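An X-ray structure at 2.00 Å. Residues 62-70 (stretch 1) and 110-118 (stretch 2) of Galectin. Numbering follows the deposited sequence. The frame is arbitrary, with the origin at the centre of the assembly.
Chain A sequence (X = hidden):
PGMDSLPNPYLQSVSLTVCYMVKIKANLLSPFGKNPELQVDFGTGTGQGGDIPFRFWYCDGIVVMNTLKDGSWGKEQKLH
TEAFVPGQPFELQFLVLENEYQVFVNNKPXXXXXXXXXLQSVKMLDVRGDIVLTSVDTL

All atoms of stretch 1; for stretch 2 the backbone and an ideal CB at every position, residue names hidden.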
ATOM      1  N   ILE A  62     -21.823   0.311  11.785  1.00 20.55           N
ATOM      2  CA  ILE A  62     -21.263  -0.866  12.438  1.00 18.30           C
ATOM      3  C   ILE A  62     -20.377  -1.628  11.455  1.00 16.41           C
ATOM      4  O   ILE A  62     -20.796  -1.928  10.334  1.00 16.17           O
ATOM      5  CB  ILE A  62     -22.380  -1.771  12.988  1.00 22.18           C
ATOM      6  CG1 ILE A  62     -23.131  -1.044  14.109  1.00 25.67           C
ATOM      7  CG2 ILE A  62     -21.830  -3.094  13.467  1.00 17.25           C
ATOM      8  CD1 ILE A  62     -24.164  -1.893  14.766  1.00 30.24           C
ATOM      9  N   VAL A  63     -19.151  -1.936  11.875  1.00 17.57           N
ATOM     10  CA  VAL A  63     -18.244  -2.799  11.124  1.00 12.41           C
ATOM     11  C   VAL A  63     -18.192  -4.149  11.824  1.00 14.90           C
ATOM     12  O   VAL A  63     -17.954  -4.216  13.035  1.00 19.47           O
ATOM     13  CB  VAL A  63     -16.827  -2.194  11.035  1.00 18.68           C
ATOM     14  CG1 VAL A  63     -15.827  -3.252  10.573  1.00 13.72           C
ATOM     15  CG2 VAL A  63     -16.786  -0.950  10.138  1.00 17.28           C
ATOM     16  N   VAL A  64     -18.377  -5.226  11.069  1.00 13.52           N
ATOM     17  CA  VAL A  64     -18.101  -6.567  11.566  1.00 13.12           C
ATOM     18  C   VAL A  64     -17.036  -7.207  10.679  1.00 14.43           C
ATOM     19  O   VAL A  64     -17.153  -7.184   9.448  1.00 14.98           O
ATOM     20  CB  VAL A  64     -19.373  -7.433  11.611  1.00 14.11           C
ATOM     21  CG1 VAL A  64     -19.036  -8.827  12.141  1.00 14.93           C
ATOM     22  CG2 VAL A  64     -20.436  -6.760  12.475  1.00 17.14           C
ATOM     23  N   MET A  65     -16.003  -7.775  11.299  1.00 14.02           N
ATOM     24  CA  MET A  65     -14.971  -8.514  10.580  1.00 16.94           C
ATOM     25  C   MET A  65     -14.877  -9.924  11.139  1.00 16.66           C
ATOM     26  O   MET A  65     -14.962 -10.121  12.352  1.00 17.26           O
ATOM     27  CB  MET A  65     -13.616  -7.815  10.680  1.00 14.27           C
ATOM     28  CG  MET A  65     -13.637  -6.395  10.084  1.00 11.71           C
ATOM     29  SD  MET A  65     -12.139  -5.464  10.431  1.00 19.68           S
ATOM     30  CE  MET A  65     -12.386  -4.984  12.145  1.00 18.30           C
ATOM     31  N   ASN A  66     -14.684 -10.904  10.263  1.00 13.59           N
ATOM     32  CA  ASN A  66     -14.657 -12.287  10.714  1.00 17.15           C
ATOM     33  C   ASN A  66     -13.921 -13.136   9.692  1.00 15.14           C
ATOM     34  O   ASN A  66     -13.535 -12.663   8.621  1.00 15.51           O
ATOM     35  CB  ASN A  66     -16.072 -12.815  10.950  1.00 16.07           C
ATOM     36  CG  ASN A  66     -16.131 -13.827  12.071  1.00 20.68           C
ATOM     37  OD1 ASN A  66     -15.106 -14.380  12.478  1.00 18.20           O
ATOM     38  ND2 ASN A  66     -17.335 -14.074  12.585  1.00 17.93           N
ATOM     39  N   THR A  67     -13.755 -14.411  10.033  1.00 14.65           N
ATOM     40  CA  THR A  67     -13.072 -15.402   9.223  1.00 13.50           C
ATOM     41  C   THR A  67     -13.952 -16.637   9.126  1.00 18.87           C
ATOM     42  O   THR A  67     -14.493 -17.099  10.138  1.00 16.63           O
ATOM     43  CB  THR A  67     -11.718 -15.788   9.837  1.00 13.15           C
ATOM     44  OG1 THR A  67     -10.856 -14.640   9.870  1.00 15.93           O
ATOM     45  CG2 THR A  67     -11.071 -16.890   9.035  1.00 15.28           C
ATOM     46  N   LEU A  68     -14.098 -17.154   7.914  1.00 17.00           N
ATOM     47  CA  LEU A  68     -14.806 -18.400   7.651  1.00 18.50           C
ATOM     48  C   LEU A  68     -13.758 -19.471   7.389  1.00 19.76           C
ATOM     49  O   LEU A  68     -13.050 -19.415   6.378  1.00 16.79           O
ATOM     50  CB  LEU A  68     -15.749 -18.260   6.457  1.00 11.76           C
ATOM     51  CG  LEU A  68     -16.453 -19.575   6.074  1.00 21.36           C
ATOM     52  CD1 LEU A  68     -17.473 -19.992   7.137  1.00 19.19           C
ATOM     53  CD2 LEU A  68     -17.116 -19.474   4.714  1.00 16.83           C
ATOM     54  N   LYS A  69     -13.661 -20.445   8.295  1.00 22.01           N
ATOM     55  CA  LYS A  69     -12.676 -21.519   8.199  1.00 22.40           C
ATOM     56  C   LYS A  69     -13.399 -22.858   8.296  1.00 31.01           C
ATOM     57  O   LYS A  69     -13.998 -23.163   9.331  1.00 28.95           O
ATOM     58  CB  LYS A  69     -11.632 -21.391   9.308  1.00 21.92           C
ATOM     59  CG  LYS A  69     -10.779 -22.633   9.504  1.00 32.63           C
ATOM     60  CD  LYS A  69      -9.399 -22.247  10.000  1.00 36.38           C
ATOM     61  CE  LYS A  69      -8.629 -23.419  10.597  1.00 38.25           C
ATOM     62  NZ  LYS A  69      -7.588 -22.908  11.543  1.00 38.34           N
ATOM     63  N   ASP A  70     -13.350 -23.645   7.222  1.00 28.71           N
ATOM     64  CA  ASP A  70     -13.973 -24.966   7.153  1.00 35.41           C
ATOM     65  C   ASP A  70     -15.445 -24.905   7.555  1.00 38.30           C
ATOM     66  O   ASP A  70     -15.904 -25.596   8.466  1.00 36.22           O
ATOM     67  CB  ASP A  70     -13.213 -25.977   8.013  1.00 32.67           C
ATOM     68  CG  ASP A  70     -11.826 -26.255   7.483  1.00 41.55           C
ATOM     69  OD1 ASP A  70     -11.695 -26.475   6.257  1.00 43.67           O
ATOM     70  OD2 ASP A  70     -10.870 -26.233   8.293  1.00 42.29           O
ATOM     71  N   UNK A 110      -9.290   3.142  10.604  1.00 13.83           N
ATOM     72  CA  UNK A 110     -10.540   2.737  11.226  1.00 22.37           C
ATOM     73  C   UNK A 110     -10.349   1.539  12.146  1.00 19.91           C
ATOM     74  O   UNK A 110     -10.899   1.516  13.249  1.00 19.75           O
ATOM     75  CB  UNK A 110     -11.581   2.412  10.153  1.00 22.37           C
ATOM     76  N   UNK A 111      -9.595   0.529  11.707  1.00 14.55           N
ATOM     77  CA  UNK A 111      -9.491  -0.712  12.464  1.00 13.96           C
ATOM     78  C   UNK A 111      -8.435  -1.595  11.812  1.00 15.21           C
ATOM     79  O   UNK A 111      -7.986  -1.342  10.692  1.00 15.71           O
ATOM     80  CB  UNK A 111     -10.839  -1.432  12.535  1.00 13.96           C
ATOM     81  N   UNK A 112      -8.044  -2.636  12.540  1.00 14.84           N
ATOM     82  CA  UNK A 112      -7.071  -3.616  12.083  1.00 15.07           C
ATOM     83  C   UNK A 112      -7.591  -5.012  12.401  1.00 17.60           C
ATOM     84  O   UNK A 112      -8.319  -5.206  13.376  1.00 16.75           O
ATOM     85  CB  UNK A 112      -5.705  -3.380  12.730  1.00 15.07           C
ATOM     86  N   UNK A 113      -7.188  -5.987  11.584  1.00 13.39           N
ATOM     87  CA  UNK A 113      -7.638  -7.374  11.702  1.00 16.40           C
ATOM     88  C   UNK A 113      -6.420  -8.287  11.626  1.00 11.99           C
ATOM     89  O   UNK A 113      -5.831  -8.439  10.551  1.00 12.11           O
ATOM     90  CB  UNK A 113      -8.653  -7.724  10.612  1.00 16.40           C
ATOM     91  N   UNK A 114      -6.057  -8.898  12.754  1.00 13.36           N
ATOM     92  CA  UNK A 114      -4.957  -9.857  12.790  1.00 13.96           C
ATOM     93  C   UNK A 114      -5.238 -11.063  11.897  1.00 17.64           C
ATOM     94  O   UNK A 114      -6.354 -11.582  11.863  1.00 18.15           O
ATOM     95  CB  UNK A 114      -4.704 -10.317  14.227  1.00 13.96           C
ATOM     96  N   UNK A 115      -4.218 -11.524  11.175  1.00 15.07           N
ATOM     97  CA  UNK A 115      -4.425 -12.651  10.278  1.00 14.49           C
ATOM     98  C   UNK A 115      -4.842 -13.881  11.078  1.00 18.33           C
ATOM     99  O   UNK A 115      -4.288 -14.171  12.142  1.00 20.39           O
ATOM    100  CB  UNK A 115      -3.159 -12.938   9.468  1.00 14.49           C
ATOM    101  N   UNK A 116      -5.831 -14.597  10.564  1.00 14.45           N
ATOM    102  CA  UNK A 116      -6.278 -15.842  11.170  1.00 18.62           C
ATOM    103  C   UNK A 116      -5.990 -17.043  10.295  1.00 16.91           C
ATOM    104  O   UNK A 116      -5.646 -18.108  10.805  1.00 20.71           O
ATOM    105  CB  UNK A 116      -7.776 -15.772  11.472  1.00 18.62           C
ATOM    106  N   UNK A 117      -6.117 -16.878   8.996  1.00 13.62           N
ATOM    107  CA  UNK A 117      -5.659 -17.772   7.959  1.00 17.51           C
ATOM    108  C   UNK A 117      -4.530 -17.097   7.193  1.00 14.41           C
ATOM    109  O   UNK A 117      -4.483 -15.865   7.127  1.00 15.45           O
ATOM    110  CB  UNK A 117      -6.806 -18.163   7.025  1.00 17.51           C
ATOM    111  N   UNK A 118      -3.609 -17.864   6.606  1.00 18.88           N
ATOM    112  CA  UNK A 118      -2.463 -17.245   5.919  1.00 14.46           C
ATOM    113  C   UNK A 118      -2.897 -16.305   4.799  1.00 16.67           C
ATOM    114  O   UNK A 118      -3.783 -16.621   3.997  1.00 14.74           O
ATOM    115  CB  UNK A 118      -1.546 -18.328   5.348  1.00 14.46           C
TER

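The two strands run nearly parallel, 11° apart, but their axes come no closer than 8.8 Å, so side chains rather than backbone hydrogen bonds must fill the space between them. At position 110, CA-to-CB points toward stretch 1, yet nothing of it lies within 5.5 Å of the ideal CB. Stretch 1 sets little restriction here, and many side chains, polar or apolar, would suit; the residue is Ile110, whose end leads away.

Position 111 also points toward stretch 1, and its ideal CB is 3.9 Å from Met65 CE, with Val63 on the same side. So close a methyl group favours a small side chain, such as alanine, cysteine or valine. It is Cys111, with chi1 at 54° (p), which places SG 3.5 Å from Met65 CE and 4.5 Å from Val63 CG1.

At 112 the CB points away, and the extended backbone sets little restriction; a polar residue would suit, and Gln112 is found.

Position 113 again points toward stretch 1. Its ideal CB is 4.2 Å from Met65 SD, and beyond it lies a space lined by Met65, Asn66 and Thr67. A long aliphatic or an aromatic side chain could reach along it. Phe113 does so in the t rotamer: CD1 packs 3.6 Å from Met65 CB, while CZ, at the far end of the ring, lies 4.0 Å from Asn66 C and 3.3 Å from Thr67 OG1, which sits at the ring edge. Met65 SD is 5.3 Å from the ring centroid, an oblique sulfur-aromatic approach.

Position 114 is out of reach and 115 points away, so stretch 1 imposes no choice on either; they are Ala114 and His115.

At 116 the chain turns back toward stretch 1, and the ideal CB is 3.7 Å from Thr67 OG1. The carbonyl of Asn66's side chain lies farther off, an acceptor that a long donor such as arginine or lysine might approach. Arg116 extends past the threonine, with CD 3.2 Å from Thr67 OG1, and its NH1 gives a weak hydrogen bond to Asn66 OD1 (3.1 Å, 127°). Asn66 OD1 also accepts from Thr67 N at 2.8 Å, with better geometry (151°).

Position 117 points toward Thr67, its ideal CB 4.9 Å from Thr67 CG2, with the aliphatic part of Lys69 beyond. Leucine, isoleucine or methionine would fit. Leu117 spans both: CD1 is 3.8 Å from Thr67 CG2, and CD2 is 3.5 Å from Lys69 CD.

Position 118, with phi of -58°, could accept proline, and Pro118 lies out of reach.

Stretch 2, residues 110-118: ICQFAHRLP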
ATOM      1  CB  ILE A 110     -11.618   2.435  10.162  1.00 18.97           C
ATOM      2  CG1 ILE A 110     -11.875   3.675   9.311  1.00 19.16           C
ATOM      3  CG2 ILE A 110     -12.902   1.983  10.823  1.00 21.48           C
ATOM      4  CD1 ILE A 110     -12.002   4.938  10.106  1.00 19.41           C
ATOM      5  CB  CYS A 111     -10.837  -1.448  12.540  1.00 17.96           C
ATOM      6  SG  CYS A 111     -11.639  -1.776  10.929  1.00 18.02           S
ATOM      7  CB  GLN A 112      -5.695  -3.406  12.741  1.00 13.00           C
ATOM      8  CG  GLN A 112      -5.124  -1.977  12.597  1.00 17.88           C
ATOM      9  CD  GLN A 112      -5.774  -0.957  13.544  1.00 18.26           C
ATOM     10  OE1 GLN A 112      -6.315   0.065  13.110  1.00 24.73           O
ATOM     11  NE2 GLN A 112      -5.711  -1.229  14.839  1.00 18.51           N
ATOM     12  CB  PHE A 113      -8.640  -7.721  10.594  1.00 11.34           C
ATOM     13  CG  PHE A 113      -9.296  -9.063  10.748  1.00 13.13           C
ATOM     14  CD1 PHE A 113     -10.402  -9.217  11.575  1.00 16.48           C
ATOM     15  CD2 PHE A 113      -8.824 -10.178  10.057  1.00 14.80           C
ATOM     16  CE1 PHE A 113     -11.026 -10.457  11.723  1.00 14.81           C
ATOM     17  CE2 PHE A 113      -9.451 -11.422  10.203  1.00 14.54           C
ATOM     18  CZ  PHE A 113     -10.557 -11.551  11.041  1.00 12.61           C
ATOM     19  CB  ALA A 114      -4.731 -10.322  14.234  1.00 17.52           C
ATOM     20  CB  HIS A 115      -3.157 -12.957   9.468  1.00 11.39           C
ATOM     21  CG  HIS A 115      -2.811 -11.900   8.465  1.00 18.02           C
ATOM     22  ND1 HIS A 115      -3.590 -11.640   7.359  1.00 15.87           N
ATOM     23  CD2 HIS A 115      -1.772 -11.029   8.409  1.00 14.67           C
ATOM     24  CE1 HIS A 115      -3.048 -10.653   6.664  1.00 15.67           C
ATOM     25  NE2 HIS A 115      -1.946 -10.263   7.283  1.00 13.38           N
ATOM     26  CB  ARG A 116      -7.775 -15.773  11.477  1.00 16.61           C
ATOM     27  CG  ARG A 116      -8.144 -14.756  12.534  1.00 14.25           C
ATOM     28  CD  ARG A 116      -9.622 -14.868  12.841  1.00 15.54           C
ATOM     29  NE  ARG A 116     -10.162 -13.690  13.505  1.00 19.66           N
ATOM     30  CZ  ARG A 116     -11.435 -13.573  13.865  1.00 20.21           C
ATOM     31  NH1 ARG A 116     -12.275 -14.575  13.634  1.00 16.85           N
ATOM     32  NH2 ARG A 116     -11.870 -12.466  14.450  1.00 18.71           N
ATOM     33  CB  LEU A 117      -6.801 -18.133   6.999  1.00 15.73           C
ATOM     34  CG  LEU A 117      -7.862 -19.038   7.621  1.00 16.06           C
ATOM     35  CD1 LEU A 117      -9.065 -19.207   6.707  1.00 15.76           C
ATOM     36  CD2 LEU A 117      -7.210 -20.388   7.928  1.00 18.67           C
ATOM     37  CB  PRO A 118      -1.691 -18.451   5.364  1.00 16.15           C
ATOM     38  CG  PRO A 118      -2.144 -19.629   6.227  1.00 16.91           C
ATOM     39  CD  PRO A 118      -3.581 -19.338   6.518  1.00 12.33           C
TER
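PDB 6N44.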